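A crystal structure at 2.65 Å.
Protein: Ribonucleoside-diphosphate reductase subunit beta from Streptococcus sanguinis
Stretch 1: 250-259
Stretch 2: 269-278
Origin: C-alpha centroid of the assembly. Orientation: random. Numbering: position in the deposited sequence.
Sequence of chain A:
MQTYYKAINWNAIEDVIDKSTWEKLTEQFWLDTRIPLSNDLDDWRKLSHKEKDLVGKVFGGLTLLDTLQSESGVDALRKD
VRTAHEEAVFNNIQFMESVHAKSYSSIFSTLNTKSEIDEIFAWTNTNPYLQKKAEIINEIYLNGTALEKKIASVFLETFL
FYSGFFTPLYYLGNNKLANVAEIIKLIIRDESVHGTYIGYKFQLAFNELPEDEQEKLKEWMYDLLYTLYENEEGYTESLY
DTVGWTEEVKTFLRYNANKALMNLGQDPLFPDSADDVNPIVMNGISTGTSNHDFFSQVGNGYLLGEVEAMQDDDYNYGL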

ATOM      1  N   LYS A 250      -9.250  -2.140 -31.881  1.00135.02           N
ATOM      2  CA  LYS A 250     -10.665  -2.455 -31.685  1.00134.76           C
ATOM      3  C   LYS A 250     -10.882  -3.960 -31.508  1.00133.50           C
ATOM      4  O   LYS A 250     -11.711  -4.380 -30.699  1.00133.31           O
ATOM      5  CB  LYS A 250     -11.498  -1.930 -32.858  1.00136.39           C
ATOM      6  CG  LYS A 250     -11.616  -0.414 -32.890  1.00137.38           C
ATOM      7  CD  LYS A 250     -12.224   0.079 -34.192  1.00139.18           C
ATOM      8  CE  LYS A 250     -12.436   1.583 -34.167  1.00140.14           C
ATOM      9  NZ  LYS A 250     -13.050   2.080 -35.429  1.00142.53           N
ATOM     10  N   THR A 251     -10.131  -4.762 -32.263  1.00132.86           N
ATOM     11  CA  THR A 251     -10.154  -6.221 -32.122  1.00131.01           C
ATOM     12  C   THR A 251      -9.597  -6.647 -30.759  1.00129.87           C
ATOM     13  O   THR A 251     -10.082  -7.604 -30.154  1.00129.42           O
ATOM     14  CB  THR A 251      -9.327  -6.910 -33.231  1.00129.98           C
ATOM     15  OG1 THR A 251      -9.637  -6.326 -34.502  1.00129.81           O
ATOM     16  CG2 THR A 251      -9.618  -8.405 -33.282  1.00129.13           C
ATOM     17  N   PHE A 252      -8.578  -5.929 -30.292  1.00130.15           N
ATOM     18  CA  PHE A 252      -7.936  -6.206 -29.007  1.00129.29           C
ATOM     19  C   PHE A 252      -8.823  -5.781 -27.833  1.00128.74           C
ATOM     20  O   PHE A 252      -8.827  -6.433 -26.787  1.00126.21           O
ATOM     21  CB  PHE A 252      -6.578  -5.488 -28.949  1.00129.97           C
ATOM     22  CG  PHE A 252      -5.640  -6.004 -27.886  1.00129.96           C
ATOM     23  CD1 PHE A 252      -5.355  -7.360 -27.777  1.00129.75           C
ATOM     24  CD2 PHE A 252      -5.001  -5.121 -27.022  1.00130.32           C
ATOM     25  CE1 PHE A 252      -4.478  -7.827 -26.808  1.00128.90           C
ATOM     26  CE2 PHE A 252      -4.120  -5.582 -26.057  1.00128.87           C
ATOM     27  CZ  PHE A 252      -3.857  -6.936 -25.950  1.00128.15           C
ATOM     28  N   LEU A 253      -9.570  -4.691 -28.013  1.00130.53           N
ATOM     29  CA  LEU A 253     -10.482  -4.183 -26.979  1.00130.61           C
ATOM     30  C   LEU A 253     -11.682  -5.102 -26.751  1.00129.81           C
ATOM     31  O   LEU A 253     -12.088  -5.325 -25.610  1.00128.17           O
ATOM     32  CB  LEU A 253     -10.971  -2.771 -27.332  1.00133.04           C
ATOM     33  CG  LEU A 253     -10.016  -1.626 -26.984  1.00133.71           C
ATOM     34  CD1 LEU A 253     -10.436  -0.342 -27.686  1.00135.56           C
ATOM     35  CD2 LEU A 253      -9.948  -1.424 -25.475  1.00132.86           C
ATOM     36  N   ARG A 254     -12.251  -5.618 -27.837  1.00130.21           N
ATOM     37  CA  ARG A 254     -13.360  -6.571 -27.752  1.00130.01           C
ATOM     38  C   ARG A 254     -12.922  -7.887 -27.106  1.00126.63           C
ATOM     39  O   ARG A 254     -13.702  -8.531 -26.402  1.00125.63           O
ATOM     40  CB  ARG A 254     -13.949  -6.842 -29.140  1.00132.98           C
ATOM     41  CG  ARG A 254     -14.758  -5.686 -29.710  1.00135.91           C
ATOM     42  CD  ARG A 254     -15.361  -6.038 -31.063  1.00138.24           C
ATOM     43  NE  ARG A 254     -14.366  -6.007 -32.136  1.00139.02           N
ATOM     44  CZ  ARG A 254     -14.082  -4.949 -32.898  1.00140.48           C
ATOM     45  NH1 ARG A 254     -14.710  -3.789 -32.734  1.00141.50           N
ATOM     46  NH2 ARG A 254     -13.151  -5.054 -33.842  1.00141.22           N
ATOM     47  N   TYR A 255     -11.670  -8.273 -27.351  1.00124.21           N
ATOM     48  CA  TYR A 255     -11.108  -9.511 -26.811  1.00121.84           C
ATOM     49  C   TYR A 255     -10.955  -9.454 -25.290  1.00118.52           C
ATOM     50  O   TYR A 255     -11.428 -10.343 -24.582  1.00118.12           O
ATOM     51  CB  TYR A 255      -9.756  -9.808 -27.476  1.00122.20           C
ATOM     52  CG  TYR A 255      -8.978 -10.944 -26.845  1.00121.61           C
ATOM     53  CD1 TYR A 255      -9.522 -12.222 -26.756  1.00121.71           C
ATOM     54  CD2 TYR A 255      -7.693 -10.741 -26.347  1.00121.01           C
ATOM     55  CE1 TYR A 255      -8.813 -13.265 -26.183  1.00120.76           C
ATOM     56  CE2 TYR A 255      -6.976 -11.778 -25.771  1.00120.16           C
ATOM     57  CZ  TYR A 255      -7.540 -13.037 -25.692  1.00119.88           C
ATOM     58  OH  TYR A 255      -6.831 -14.068 -25.121  1.00118.27           O
ATOM     59  N   ASN A 256     -10.301  -8.405 -24.798  1.00116.10           N
ATOM     60  CA  ASN A 256     -10.066  -8.240 -23.360  1.00113.30           C
ATOM     61  C   ASN A 256     -11.311  -7.844 -22.562  1.00113.49           C
ATOM     62  O   ASN A 256     -11.328  -7.976 -21.337  1.00112.67           O
ATOM     63  CB  ASN A 256      -8.948  -7.223 -23.113  1.00111.89           C
ATOM     64  CG  ASN A 256      -7.575  -7.780 -23.436  1.00110.20           C
ATOM     65  OD1 ASN A 256      -7.199  -8.847 -22.950  1.00108.05           O
ATOM     66  ND2 ASN A 256      -6.815  -7.059 -24.250  1.00110.36           N
ATOM     67  N   ALA A 257     -12.342  -7.355 -23.250  1.00114.92           N
ATOM     68  CA  ALA A 257     -13.631  -7.067 -22.617  1.00115.53           C
ATOM     69  C   ALA A 257     -14.257  -8.342 -22.054  1.00114.71           C
ATOM     70  O   ALA A 257     -14.932  -8.312 -21.024  1.00113.75           O
ATOM     71  CB  ALA A 257     -14.577  -6.412 -23.613  1.00117.55           C
ATOM     72  N   ASN A 258     -14.018  -9.459 -22.738  1.00114.67           N
ATOM     73  CA  ASN A 258     -14.522 -10.763 -22.316  1.00114.44           C
ATOM     74  C   ASN A 258     -13.824 -11.281 -21.058  1.00112.58           C
ATOM     75  O   ASN A 258     -14.440 -11.965 -20.239  1.00111.66           O
ATOM     76  CB  ASN A 258     -14.366 -11.779 -23.451  1.00115.04           C
ATOM     77  CG  ASN A 258     -15.084 -11.350 -24.722  1.00117.36           C
ATOM     78  OD1 ASN A 258     -16.144 -10.726 -24.668  1.00118.64           O
ATOM     79  ND2 ASN A 258     -14.506 -11.683 -25.873  1.00118.21           N
ATOM     80  N   LYS A 259     -12.540 -10.957 -20.915  1.00111.24           N
ATOM     81  CA  LYS A 259     -11.774 -11.334 -19.724  1.00109.52           C
ATOM     82  C   LYS A 259     -12.243 -10.558 -18.495  1.00109.98           C
ATOM     83  O   LYS A 259     -12.293 -11.106 -17.393  1.00108.96           O
ATOM     84  CB  LYS A 259     -10.276 -11.113 -19.952  1.00108.41           C
ATOM     85  CG  LYS A 259      -9.675 -12.056 -20.982  1.00107.95           C
ATOM     86  CD  LYS A 259      -8.172 -11.870 -21.112  1.00106.84           C
ATOM     87  CE  LYS A 259      -7.574 -12.905 -22.050  1.00106.24           C
ATOM     88  NZ  LYS A 259      -6.136 -12.647 -22.336  1.00105.51           N
ATOM     89  N   LEU A 269     -18.838 -11.667 -24.208  1.00114.29           N
ATOM     90  CA  LEU A 269     -19.803 -10.999 -25.082  1.00116.08           C
ATOM     91  C   LEU A 269     -19.423 -11.104 -26.561  1.00116.94           C
ATOM     92  O   LEU A 269     -20.215 -11.581 -27.376  1.00118.65           O
ATOM     93  CB  LEU A 269     -19.946  -9.526 -24.677  1.00116.44           C
ATOM     94  CG  LEU A 269     -21.180  -8.775 -25.186  1.00118.28           C
ATOM     95  CD1 LEU A 269     -22.449  -9.309 -24.538  1.00118.90           C
ATOM     96  CD2 LEU A 269     -21.036  -7.284 -24.924  1.00118.67           C
ATOM     97  N   PHE A 270     -18.213 -10.666 -26.898  1.00115.99           N
ATOM     98  CA  PHE A 270     -17.776 -10.576 -28.295  1.00116.52           C
ATOM     99  C   PHE A 270     -17.243 -11.909 -28.829  1.00115.56           C
ATOM    100  O   PHE A 270     -16.816 -12.762 -28.051  1.00112.83           O
ATOM    101  CB  PHE A 270     -16.705  -9.493 -28.441  1.00116.32           C
ATOM    102  CG  PHE A 270     -17.183  -8.118 -28.068  1.00117.49           C
ATOM    103  CD1 PHE A 270     -17.033  -7.644 -26.772  1.00116.47           C
ATOM    104  CD2 PHE A 270     -17.789  -7.300 -29.013  1.00119.54           C
ATOM    105  CE1 PHE A 270     -17.476  -6.378 -26.424  1.00117.66           C
ATOM    106  CE2 PHE A 270     -18.233  -6.033 -28.671  1.00120.72           C
ATOM    107  CZ  PHE A 270     -18.076  -5.571 -27.376  1.00120.00           C
ATOM    108  N   PRO A 271     -17.267 -12.091 -30.165  1.00117.37           N
ATOM    109  CA  PRO A 271     -16.739 -13.306 -30.789  1.00117.53           C
ATOM    110  C   PRO A 271     -15.229 -13.271 -31.072  1.00116.76           C
ATOM    111  O   PRO A 271     -14.675 -14.268 -31.542  1.00115.24           O
ATOM    112  CB  PRO A 271     -17.519 -13.375 -32.104  1.00119.73           C
ATOM    113  CG  PRO A 271     -17.760 -11.950 -32.459  1.00120.79           C
ATOM    114  CD  PRO A 271     -17.884 -11.193 -31.162  1.00119.51           C
ATOM    115  N   ASP A 272     -14.576 -12.143 -30.788  1.00117.04           N
ATOM    116  CA  ASP A 272     -13.145 -11.985 -31.063  1.00116.63           C
ATOM    117  C   ASP A 272     -12.296 -12.831 -30.115  1.00114.70           C
ATOM    118  O   ASP A 272     -12.218 -12.545 -28.920  1.00113.89           O
ATOM    119  CB  ASP A 272     -12.730 -10.515 -30.945  1.00116.98           C
ATOM    120  CG  ASP A 272     -13.386  -9.633 -31.990  1.00119.32           C
ATOM    121  OD1 ASP A 272     -12.884  -8.510 -32.215  1.00119.58           O
ATOM    122  OD2 ASP A 272     -14.400 -10.053 -32.587  1.00121.05           O
ATOM    123  N   SER A 273     -11.667 -13.870 -30.661  1.00114.03           N
ATOM    124  CA  SER A 273     -10.798 -14.760 -29.892  1.00111.31           C
ATOM    125  C   SER A 273      -9.342 -14.287 -29.986  1.00110.23           C
ATOM    126  O   SER A 273      -9.077 -13.165 -30.421  1.00110.55           O
ATOM    127  CB  SER A 273     -10.934 -16.193 -30.412  1.00110.99           C
ATOM    128  OG  SER A 273     -10.287 -17.113 -29.552  1.00109.64           O
ATOM    129  N   ALA A 274      -8.410 -15.143 -29.571  1.00108.50           N
ATOM    130  CA  ALA A 274      -6.980 -14.842 -29.664  1.00107.58           C
ATOM    131  C   ALA A 274      -6.478 -14.862 -31.111  1.00108.95           C
ATOM    132  O   ALA A 274      -5.553 -14.127 -31.454  1.00108.95           O
ATOM    133  CB  ALA A 274      -6.178 -15.819 -28.819  1.00106.15           C
ATOM    134  N   ASP A 275      -7.084 -15.706 -31.947  1.00110.48           N
ATOM    135  CA  ASP A 275      -6.726 -15.793 -33.371  1.00112.11           C
ATOM    136  C   ASP A 275      -7.142 -14.551 -34.168  1.00114.60           C
ATOM    137  O   ASP A 275      -6.560 -14.262 -35.216  1.00115.37           O
ATOM    138  CB  ASP A 275      -7.349 -17.041 -34.014  1.00111.85           C
ATOM    139  CG  ASP A 275      -6.740 -18.339 -33.505  1.00110.05           C
ATOM    140  OD1 ASP A 275      -7.338 -19.407 -33.757  1.00109.09           O
ATOM    141  OD2 ASP A 275      -5.670 -18.302 -32.860  1.00108.37           O
ATOM    142  N   ASP A 276      -8.147 -13.827 -33.677  1.00115.88           N
ATOM    143  CA  ASP A 276      -8.613 -12.600 -34.329  1.00117.68           C
ATOM    144  C   ASP A 276      -7.662 -11.430 -34.066  1.00117.19           C
ATOM    145  O   ASP A 276      -7.460 -10.579 -34.933  1.00118.32           O
ATOM    146  CB  ASP A 276     -10.026 -12.241 -33.852  1.00118.34           C
ATOM    147  CG  ASP A 276     -11.043 -13.324 -34.170  1.00119.14           C
ATOM    148  OD1 ASP A 276     -10.854 -14.473 -33.716  1.00118.42           O
ATOM    149  OD2 ASP A 276     -12.036 -13.026 -34.867  1.00120.81           O
ATOM    150  N   VAL A 277      -7.083 -11.401 -32.868  1.00115.85           N
ATOM    151  CA  VAL A 277      -6.133 -10.360 -32.471  1.00115.38           C
ATOM    152  C   VAL A 277      -4.829 -10.500 -33.255  1.00115.48           C
ATOM    153  O   VAL A 277      -4.468 -11.600 -33.675  1.00114.55           O
ATOM    154  CB  VAL A 277      -5.838 -10.439 -30.954  1.00113.81           C
ATOM    155  CG1 VAL A 277      -4.721  -9.485 -30.547  1.00113.40           C
ATOM    156  CG2 VAL A 277      -7.101 -10.153 -30.152  1.00113.85           C
ATOM    157  N   ASN A 278      -4.135  -9.380 -33.453  1.00116.59           N
ATOM    158  CA  ASN A 278      -2.817  -9.374 -34.091  1.00118.07           C
ATOM    159  C   ASN A 278      -1.917 -10.467 -33.509  1.00117.56           C
ATOM    160  O   ASN A 278      -1.827 -10.607 -32.288  1.00115.43           O
ATOM    161  CB  ASN A 278      -2.156  -7.997 -33.926  1.00118.23           C
ATOM    162  CG  ASN A 278      -0.804  -7.903 -34.616  1.00118.72           C
ATOM    163  OD1 ASN A 278       0.167  -8.532 -34.196  1.00117.32           O
ATOM    164  ND2 ASN A 278      -0.732  -7.103 -35.675  1.00119.74           N
TER

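How does an irregular segment begin its run along a helix? Residues 250-259 are helical throughout, while 269-278 is mostly loop and runs the opposite way, so Leu 269 lies near Asn 258 and Val 277 near Phe 252. The start is fixed by the side chain of Asn 258. Asn 258 OD1 accepts a hydrogen bond from Phe 270 N at 3.0 Å and a weak one from Leu 269 N at 2.9 Å, while Asn 258 ND2 gives a weak bond to Phe 270 O at 3.4 Å. One amide thus serves three backbone groups of the loop, two donors and one acceptor.

What does the ring of Phe 270 rest on? The aliphatic part of Arg 254 covers one face, with CG 3.7 Å from the centroid of the Phe 270 ring, a CH-pi contact. Ala 257 adds apolar contact, its CB 4.0 Å from CE1 of Phe 270. Pro 271, next in line, points away from the helix.

Where does charge enter? Asp 272 points toward the helix and meets Arg 254 in a salt bridge, with NE of Arg 254 donating to OD1 of Asp 272 at 2.9 Å and a nearly straight 167°. The same arginine therefore offers its methylenes to Phe 270 and its charged end to Asp 272. The methyl CG2 of Thr 251 also packs 3.4 Å from OD1 of Asp 272.

How does the segment finish? Tyr 255 lies against the backbone here: Asp 272 O approaches the edge of its ring and Ala 274 CA sits over one face. Asp 276 helps hold the turn, its OD1 accepting a weak hydrogen bond from Ser 273 N at 3.2 Å. Val 277 then closes the contact with both methyls, CG1 lying 3.5 Å from Phe 252 CD1 and CG2 3.8 Å from Tyr 255 CB.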